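Local coordinates for protein Nup188 (Myceliophthora thermophila, PDB 4KF8) that is a scaffold nucleoporin of the nuclear pore complex that resembles nuclear transport receptors in structure and function, at residues T67-S81 against I104-I117. Residues are numbered along the deposited sequence; the frame is centred on the assembly and turned at random.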
ATOM      1  N   THR A  67       3.578 -12.593 -21.776  1.00102.15           N
ATOM      2  CA  THR A  67       3.796 -12.604 -20.338  1.00103.56           C
ATOM      3  C   THR A  67       5.291 -12.726 -20.069  1.00109.81           C
ATOM      4  O   THR A  67       5.774 -12.389 -18.987  1.00111.82           O
ATOM      5  CB  THR A  67       3.045 -13.762 -19.657  1.00 99.58           C
ATOM      6  OG1 THR A  67       3.423 -13.834 -18.279  1.00102.68           O
ATOM      7  CG2 THR A  67       3.369 -15.087 -20.336  1.00 88.95           C
ATOM      8  N   GLN A  68       6.017 -13.212 -21.072  1.00108.21           N
ATOM      9  CA  GLN A  68       7.465 -13.344 -20.988  1.00103.86           C
ATOM     10  C   GLN A  68       8.124 -11.971 -20.960  1.00 93.67           C
ATOM     11  O   GLN A  68       9.125 -11.767 -20.267  1.00 90.09           O
ATOM     12  CB  GLN A  68       7.996 -14.158 -22.169  1.00110.69           C
ATOM     13  CG  GLN A  68       7.623 -15.631 -22.130  1.00122.06           C
ATOM     14  CD  GLN A  68       8.400 -16.401 -21.078  1.00126.48           C
ATOM     15  OE1 GLN A  68       9.442 -15.947 -20.609  1.00135.10           O
ATOM     16  NE2 GLN A  68       7.892 -17.573 -20.700  1.00114.88           N
ATOM     17  N   LEU A  69       7.556 -11.037 -21.719  1.00 83.20           N
ATOM     18  CA  LEU A  69       8.049  -9.668 -21.757  1.00 75.23           C
ATOM     19  C   LEU A  69       7.916  -9.009 -20.388  1.00 90.59           C
ATOM     20  O   LEU A  69       8.822  -8.312 -19.932  1.00 90.02           O
ATOM     21  CB  LEU A  69       7.277  -8.856 -22.798  1.00 81.43           C
ATOM     22  CG  LEU A  69       7.440  -9.221 -24.275  1.00 80.92           C
ATOM     23  CD1 LEU A  69       6.370  -8.533 -25.113  1.00 75.23           C
ATOM     24  CD2 LEU A  69       8.830  -8.850 -24.773  1.00 83.77           C
ATOM     25  N   VAL A  70       6.779  -9.238 -19.738  1.00 71.06           N
ATOM     26  CA  VAL A  70       6.509  -8.668 -18.422  1.00 85.80           C
ATOM     27  C   VAL A  70       7.523  -9.156 -17.389  1.00 84.28           C
ATOM     28  O   VAL A  70       7.988  -8.387 -16.546  1.00 78.35           O
ATOM     29  CB  VAL A  70       5.084  -9.012 -17.943  1.00 82.91           C
ATOM     30  CG1 VAL A  70       4.750  -8.251 -16.671  1.00 76.67           C
ATOM     31  CG2 VAL A  70       4.072  -8.695 -19.031  1.00 77.77           C
ATOM     32  N   LEU A  71       7.863 -10.438 -17.464  1.00 89.40           N
ATOM     33  CA  LEU A  71       8.862 -11.016 -16.574  1.00101.68           C
ATOM     34  C   LEU A  71      10.265 -10.507 -16.910  1.00102.09           C
ATOM     35  O   LEU A  71      11.107 -10.345 -16.026  1.00105.44           O
ATOM     36  CB  LEU A  71       8.809 -12.544 -16.636  1.00109.53           C
ATOM     37  CG  LEU A  71       7.493 -13.159 -16.158  1.00108.68           C
ATOM     38  CD1 LEU A  71       7.437 -14.644 -16.468  1.00112.67           C
ATOM     39  CD2 LEU A  71       7.305 -12.915 -14.668  1.00110.29           C
ATOM     40  N   THR A  72      10.507 -10.252 -18.192  1.00 90.48           N
ATOM     41  CA  THR A  72      11.773  -9.679 -18.622  1.00 89.41           C
ATOM     42  C   THR A  72      11.878  -8.237 -18.142  1.00 87.26           C
ATOM     43  O   THR A  72      12.972  -7.731 -17.889  1.00 87.85           O
ATOM     44  CB  THR A  72      11.915  -9.705 -20.150  1.00 80.60           C
ATOM     45  OG1 THR A  72      11.517 -10.987 -20.650  1.00 87.58           O
ATOM     46  CG2 THR A  72      13.353  -9.423 -20.554  1.00 83.02           C
ATOM     47  N   THR A  73      10.725  -7.583 -18.013  1.00 84.71           N
ATOM     48  CA  THR A  73      10.661  -6.197 -17.568  1.00 84.16           C
ATOM     49  C   THR A  73      10.920  -6.093 -16.069  1.00 84.94           C
ATOM     50  O   THR A  73      11.540  -5.139 -15.600  1.00 87.21           O
ATOM     51  CB  THR A  73       9.282  -5.581 -17.870  1.00 81.86           C
ATOM     52  OG1 THR A  73       8.849  -5.985 -19.175  1.00 88.19           O
ATOM     53  CG2 THR A  73       9.343  -4.059 -17.799  1.00 73.31           C
ATOM     54  N   LEU A  74      10.444  -7.082 -15.321  1.00 84.89           N
ATOM     55  CA  LEU A  74      10.584  -7.089 -13.868  1.00 85.56           C
ATOM     56  C   LEU A  74      12.038  -7.127 -13.396  1.00 86.72           C
ATOM     57  O   LEU A  74      12.361  -6.606 -12.328  1.00 78.60           O
ATOM     58  CB  LEU A  74       9.801  -8.259 -13.266  1.00 80.96           C
ATOM     59  CG  LEU A  74       8.281  -8.107 -13.277  1.00 74.29           C
ATOM     60  CD1 LEU A  74       7.611  -9.441 -13.015  1.00 81.52           C
ATOM     61  CD2 LEU A  74       7.845  -7.076 -12.247  1.00 65.20           C
ATOM     62  N   ASP A  75      12.913  -7.737 -14.188  1.00 75.61           N
ATOM     63  CA  ASP A  75      14.326  -7.782 -13.837  1.00 89.29           C
ATOM     64  C   ASP A  75      15.068  -6.589 -14.412  1.00 90.19           C
ATOM     65  O   ASP A  75      15.665  -5.801 -13.678  1.00 83.08           O
ATOM     66  CB  ASP A  75      14.978  -9.068 -14.342  1.00100.47           C
ATOM     67  CG  ASP A  75      16.430  -9.190 -13.909  1.00110.94           C
ATOM     68  OD1 ASP A  75      17.310  -8.629 -14.598  1.00107.25           O
ATOM     69  OD2 ASP A  75      16.691  -9.850 -12.877  1.00115.47           O
ATOM     70  N   ARG A  76      15.020  -6.470 -15.735  1.00 97.95           N
ATOM     71  CA  ARG A  76      15.800  -5.472 -16.458  1.00 97.63           C
ATOM     72  C   ARG A  76      15.357  -4.036 -16.170  1.00 88.67           C
ATOM     73  O   ARG A  76      16.164  -3.110 -16.255  1.00 82.29           O
ATOM     74  CB  ARG A  76      15.770  -5.760 -17.963  1.00 79.18           C
ATOM     75  N   VAL A  77      14.087  -3.849 -15.821  1.00 71.48           N
ATOM     76  CA  VAL A  77      13.586  -2.504 -15.536  1.00 81.21           C
ATOM     77  C   VAL A  77      13.351  -2.231 -14.045  1.00 78.43           C
ATOM     78  O   VAL A  77      13.994  -1.356 -13.466  1.00 77.20           O
ATOM     79  CB  VAL A  77      12.299  -2.170 -16.342  1.00 76.27           C
ATOM     80  CG1 VAL A  77      11.719  -0.836 -15.895  1.00 74.48           C
ATOM     81  CG2 VAL A  77      12.590  -2.148 -17.836  1.00 66.36           C
ATOM     82  N   VAL A  78      12.439  -2.978 -13.429  1.00 77.86           N
ATOM     83  CA  VAL A  78      11.977  -2.654 -12.076  1.00 79.66           C
ATOM     84  C   VAL A  78      13.004  -2.918 -10.968  1.00 80.37           C
ATOM     85  O   VAL A  78      13.268  -2.047 -10.138  1.00 80.62           O
ATOM     86  CB  VAL A  78      10.660  -3.378 -11.731  1.00 73.37           C
ATOM     87  CG1 VAL A  78      10.146  -2.913 -10.382  1.00 64.14           C
ATOM     88  CG2 VAL A  78       9.616  -3.129 -12.807  1.00 61.63           C
ATOM     89  N   ALA A  79      13.571  -4.118 -10.946  1.00 81.41           N
ATOM     90  CA  ALA A  79      14.541  -4.473  -9.917  1.00 87.69           C
ATOM     91  C   ALA A  79      15.813  -3.632 -10.030  1.00 91.21           C
ATOM     92  O   ALA A  79      16.280  -3.057  -9.045  1.00 91.13           O
ATOM     93  CB  ALA A  79      14.870  -5.958  -9.986  1.00 76.20           C
ATOM     94  N   ARG A  80      16.357  -3.555 -11.241  1.00 90.37           N
ATOM     95  CA  ARG A  80      17.609  -2.847 -11.496  1.00 91.07           C
ATOM     96  C   ARG A  80      17.541  -1.363 -11.138  1.00 95.29           C
ATOM     97  O   ARG A  80      18.509  -0.788 -10.641  1.00 77.86           O
ATOM     98  CB  ARG A  80      18.012  -3.009 -12.963  1.00 88.34           C
ATOM     99  CG  ARG A  80      19.306  -2.307 -13.341  1.00 93.85           C
ATOM    100  CD  ARG A  80      19.506  -2.331 -14.847  1.00102.78           C
ATOM    101  NE  ARG A  80      19.379  -3.683 -15.384  1.00109.82           N
ATOM    102  CZ  ARG A  80      19.399  -3.980 -16.680  1.00112.86           C
ATOM    103  NH1 ARG A  80      19.540  -3.019 -17.584  1.00 83.83           N
ATOM    104  NH2 ARG A  80      19.275  -5.242 -17.071  1.00110.89           N
ATOM    105  N   SER A  81      16.392  -0.749 -11.390  1.00 72.35           N
ATOM    106  CA  SER A  81      16.236   0.680 -11.157  1.00 98.52           C
ATOM    107  C   SER A  81      16.199   1.029  -9.673  1.00 96.97           C
ATOM    108  O   SER A  81      16.798   2.019  -9.252  1.00 95.84           O
ATOM    109  CB  SER A  81      14.991   1.213 -11.869  1.00 96.48           C
ATOM    110  OG  SER A  81      15.157   1.171 -13.275  1.00 97.62           O
ATOM    111  N   ILE A 104       8.595   3.716 -10.353  1.00 55.87           N
ATOM    112  CA  ILE A 104       9.040   2.330 -10.397  1.00 55.21           C
ATOM    113  C   ILE A 104       8.051   1.425  -9.670  1.00 67.08           C
ATOM    114  O   ILE A 104       7.690   0.360 -10.169  1.00 55.77           O
ATOM    115  CB  ILE A 104      10.444   2.178  -9.786  1.00 62.98           C
ATOM    116  CG1 ILE A 104      11.463   2.981 -10.597  1.00 58.80           C
ATOM    117  CG2 ILE A 104      10.849   0.706  -9.728  1.00 60.13           C
ATOM    118  CD1 ILE A 104      12.770   3.206  -9.881  1.00 85.05           C
ATOM    119  N   THR A 105       7.611   1.860  -8.493  1.00 70.87           N
ATOM    120  CA  THR A 105       6.594   1.132  -7.739  1.00 67.56           C
ATOM    121  C   THR A 105       5.331   0.963  -8.582  1.00 61.86           C
ATOM    122  O   THR A 105       4.672  -0.073  -8.527  1.00 51.91           O
ATOM    123  CB  THR A 105       6.235   1.847  -6.414  1.00 53.04           C
ATOM    124  OG1 THR A 105       7.413   2.016  -5.616  1.00 63.61           O
ATOM    125  CG2 THR A 105       5.218   1.042  -5.629  1.00 52.72           C
ATOM    126  N   ALA A 106       5.016   1.985  -9.374  1.00 62.26           N
ATOM    127  CA  ALA A 106       3.839   1.971 -10.239  1.00 58.23           C
ATOM    128  C   ALA A 106       3.969   0.964 -11.377  1.00 61.97           C
ATOM    129  O   ALA A 106       3.011   0.262 -11.704  1.00 49.39           O
ATOM    130  CB  ALA A 106       3.579   3.355 -10.789  1.00 47.66           C
ATOM    131  N   ILE A 107       5.153   0.900 -11.978  1.00 50.89           N
ATOM    132  CA  ILE A 107       5.396  -0.012 -13.088  1.00 51.98           C
ATOM    133  C   ILE A 107       5.303  -1.460 -12.612  1.00 89.83           C
ATOM    134  O   ILE A 107       4.842  -2.335 -13.345  1.00 54.10           O
ATOM    135  CB  ILE A 107       6.760   0.267 -13.762  1.00 53.34           C
ATOM    136  CG1 ILE A 107       6.794   1.680 -14.345  1.00 52.03           C
ATOM    137  CG2 ILE A 107       7.036  -0.727 -14.877  1.00 64.65           C
ATOM    138  CD1 ILE A 107       8.085   2.010 -15.051  1.00 53.49           C
ATOM    139  N   LEU A 108       5.726  -1.693 -11.372  1.00 54.30           N
ATOM    140  CA  LEU A 108       5.596  -2.996 -10.721  1.00 55.81           C
ATOM    141  C   LEU A 108       4.137  -3.435 -10.617  1.00 78.13           C
ATOM    142  O   LEU A 108       3.805  -4.583 -10.911  1.00 56.07           O
ATOM    143  CB  LEU A 108       6.232  -2.960  -9.330  1.00 65.81           C
ATOM    144  CG  LEU A 108       6.099  -4.204  -8.441  1.00 73.29           C
ATOM    145  CD1 LEU A 108       6.762  -5.422  -9.071  1.00 77.42           C
ATOM    146  CD2 LEU A 108       6.678  -3.940  -7.062  1.00 77.65           C
ATOM    147  N   GLN A 109       3.271  -2.512 -10.204  1.00 52.79           N
ATOM    148  CA  GLN A 109       1.841  -2.787 -10.082  1.00 51.94           C
ATOM    149  C   GLN A 109       1.233  -3.171 -11.423  1.00 64.77           C
ATOM    150  O   GLN A 109       0.394  -4.067 -11.505  1.00 62.95           O
ATOM    151  CB  GLN A 109       1.094  -1.573  -9.537  1.00 53.51           C
ATOM    152  CG  GLN A 109       1.728  -0.917  -8.332  1.00 57.59           C
ATOM    153  CD  GLN A 109       0.854   0.174  -7.739  1.00 67.70           C
ATOM    154  OE1 GLN A 109      -0.374   0.054  -7.704  1.00 65.71           O
ATOM    155  NE2 GLN A 109       1.483   1.249  -7.274  1.00 69.77           N
ATOM    156  N   ALA A 110       1.652  -2.475 -12.471  1.00 51.34           N
ATOM    157  CA  ALA A 110       1.142  -2.732 -13.807  1.00 51.44           C
ATOM    158  C   ALA A 110       1.581  -4.109 -14.288  1.00 59.73           C
ATOM    159  O   ALA A 110       0.817  -4.815 -14.942  1.00 54.53           O
ATOM    160  CB  ALA A 110       1.615  -1.660 -14.757  1.00 50.50           C
ATOM    161  N   CYS A 111       2.813  -4.481 -13.949  1.00 55.27           N
ATOM    162  CA  CYS A 111       3.359  -5.797 -14.286  1.00 62.91           C
ATOM    163  C   CYS A 111       2.578  -6.920 -13.626  1.00 59.12           C
ATOM    164  O   CYS A 111       2.216  -7.901 -14.273  1.00 93.50           O
ATOM    165  CB  CYS A 111       4.832  -5.897 -13.874  1.00 59.55           C
ATOM    166  SG  CYS A 111       5.967  -4.852 -14.824  1.00 62.28           S
ATOM    167  N   LEU A 112       2.318  -6.768 -12.333  1.00 72.77           N
ATOM    168  CA  LEU A 112       1.652  -7.809 -11.555  1.00 71.94           C
ATOM    169  C   LEU A 112       0.149  -7.883 -11.817  1.00 67.24           C
ATOM    170  O   LEU A 112      -0.525  -8.788 -11.332  1.00 60.88           O
ATOM    171  CB  LEU A 112       1.924  -7.617 -10.060  1.00 74.80           C
ATOM    172  CG  LEU A 112       3.399  -7.557  -9.655  1.00 76.24           C
ATOM    173  CD1 LEU A 112       3.548  -7.317  -8.162  1.00 60.26           C
ATOM    174  CD2 LEU A 112       4.133  -8.822 -10.079  1.00 76.21           C
ATOM    175  N   SER A 113      -0.371  -6.934 -12.588  1.00 72.92           N
ATOM    176  CA  SER A 113      -1.793  -6.904 -12.908  1.00 56.30           C
ATOM    177  C   SER A 113      -2.076  -7.606 -14.232  1.00 57.84           C
ATOM    178  O   SER A 113      -3.214  -7.974 -14.520  1.00 69.20           O
ATOM    179  CB  SER A 113      -2.298  -5.462 -12.959  1.00 53.70           C
ATOM    180  OG  SER A 113      -2.000  -4.774 -11.758  1.00 96.30           O
ATOM    181  N   VAL A 114      -1.033  -7.787 -15.034  1.00 58.86           N
ATOM    182  CA  VAL A 114      -1.152  -8.412 -16.345  1.00 72.05           C
ATOM    183  C   VAL A 114      -1.625  -9.856 -16.210  1.00 91.99           C
ATOM    184  O   VAL A 114      -1.145 -10.585 -15.344  1.00 99.71           O
ATOM    185  CB  VAL A 114       0.203  -8.384 -17.085  1.00 66.27           C
ATOM    186  CG1 VAL A 114       0.123  -9.118 -18.415  1.00 63.80           C
ATOM    187  CG2 VAL A 114       0.665  -6.955 -17.291  1.00 59.07           C
ATOM    188  N   PRO A 115      -2.586 -10.268 -17.055  1.00 91.31           N
ATOM    189  CA  PRO A 115      -3.048 -11.662 -17.058  1.00 89.17           C
ATOM    190  C   PRO A 115      -1.894 -12.632 -17.303  1.00 84.77           C
ATOM    191  O   PRO A 115      -1.023 -12.349 -18.125  1.00 76.74           O
ATOM    192  CB  PRO A 115      -4.014 -11.704 -18.243  1.00 94.04           C
ATOM    193  CG  PRO A 115      -4.493 -10.297 -18.397  1.00 89.38           C
ATOM    194  CD  PRO A 115      -3.336  -9.428 -18.007  1.00 81.03           C
ATOM    195  N   GLY A 116      -1.891 -13.758 -16.597  1.00 87.45           N
ATOM    196  CA  GLY A 116      -0.851 -14.756 -16.767  1.00 87.27           C
ATOM    197  C   GLY A 116       0.166 -14.730 -15.645  1.00 87.41           C
ATOM    198  O   GLY A 116       0.835 -15.727 -15.374  1.00 99.17           O
ATOM    199  N   ILE A 117       0.291 -13.578 -14.995  1.00 82.12           N
ATOM    200  CA  ILE A 117       1.150 -13.451 -13.826  1.00 93.52           C
ATOM    201  C   ILE A 117       0.394 -14.072 -12.647  1.00105.22           C
ATOM    202  O   ILE A 117      -0.737 -14.532 -12.817  1.00106.62           O
ATOM    203  CB  ILE A 117       1.529 -11.969 -13.561  1.00 93.21           C
ATOM    204  CG1 ILE A 117       1.844 -11.260 -14.877  1.00 93.14           C
ATOM    205  CG2 ILE A 117       2.754 -11.857 -12.662  1.00 97.08           C
ATOM    206  CD1 ILE A 117       3.105 -11.756 -15.553  1.00 92.69           C
TER
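Val78 sets its two methyls against different residues of the facing helix, an example of how a branched side chain can join two helices by apolar contact; no hydrogen bond links residues 67-81 to 104-117. The side chains of Val78 and Ile104 slide past each other in opposite directions, and CG1 of Val78, held anti to the backbone N (chi1 -174°), lies 3.7 Å from Ile104 CG2 and also meets CB of Leu108, while CG2 faces Ile107 CG2 at 4.1 Å. Ile104 works in two directions as well: its CD1 extends to Ser81 CB at 3.6 Å. An alanine at Ile104 has neither CG2 nor CD1, which would probably leave a gap beside Val78 CG1 and Ser81 CB. The two segments form an antiparallel helical hairpin, their axes 9.6 Å apart and 152° from parallel, within the all-helical C-terminal domain of Nup188. Helix 7-20 packs on residues 67-81, and helices 30-46 and 154-167 pack on residues 104-113. Near the other end Val70 repeats the two-methyl pattern. Its CG1 rests 3.7 Å from Cys111 CB, and its CG2 lies beside Val114 CG1, in the turn that follows. Leu74, between the two valines, crosses Leu108 at about a right angle and brings CD2 to 3.6 Å from Cys111 CB. Ile117 closes the type II turn that begins at Val114, and its CD1 approaches Val70 CG1 and, at 3.4 Å, Thr67 OG1.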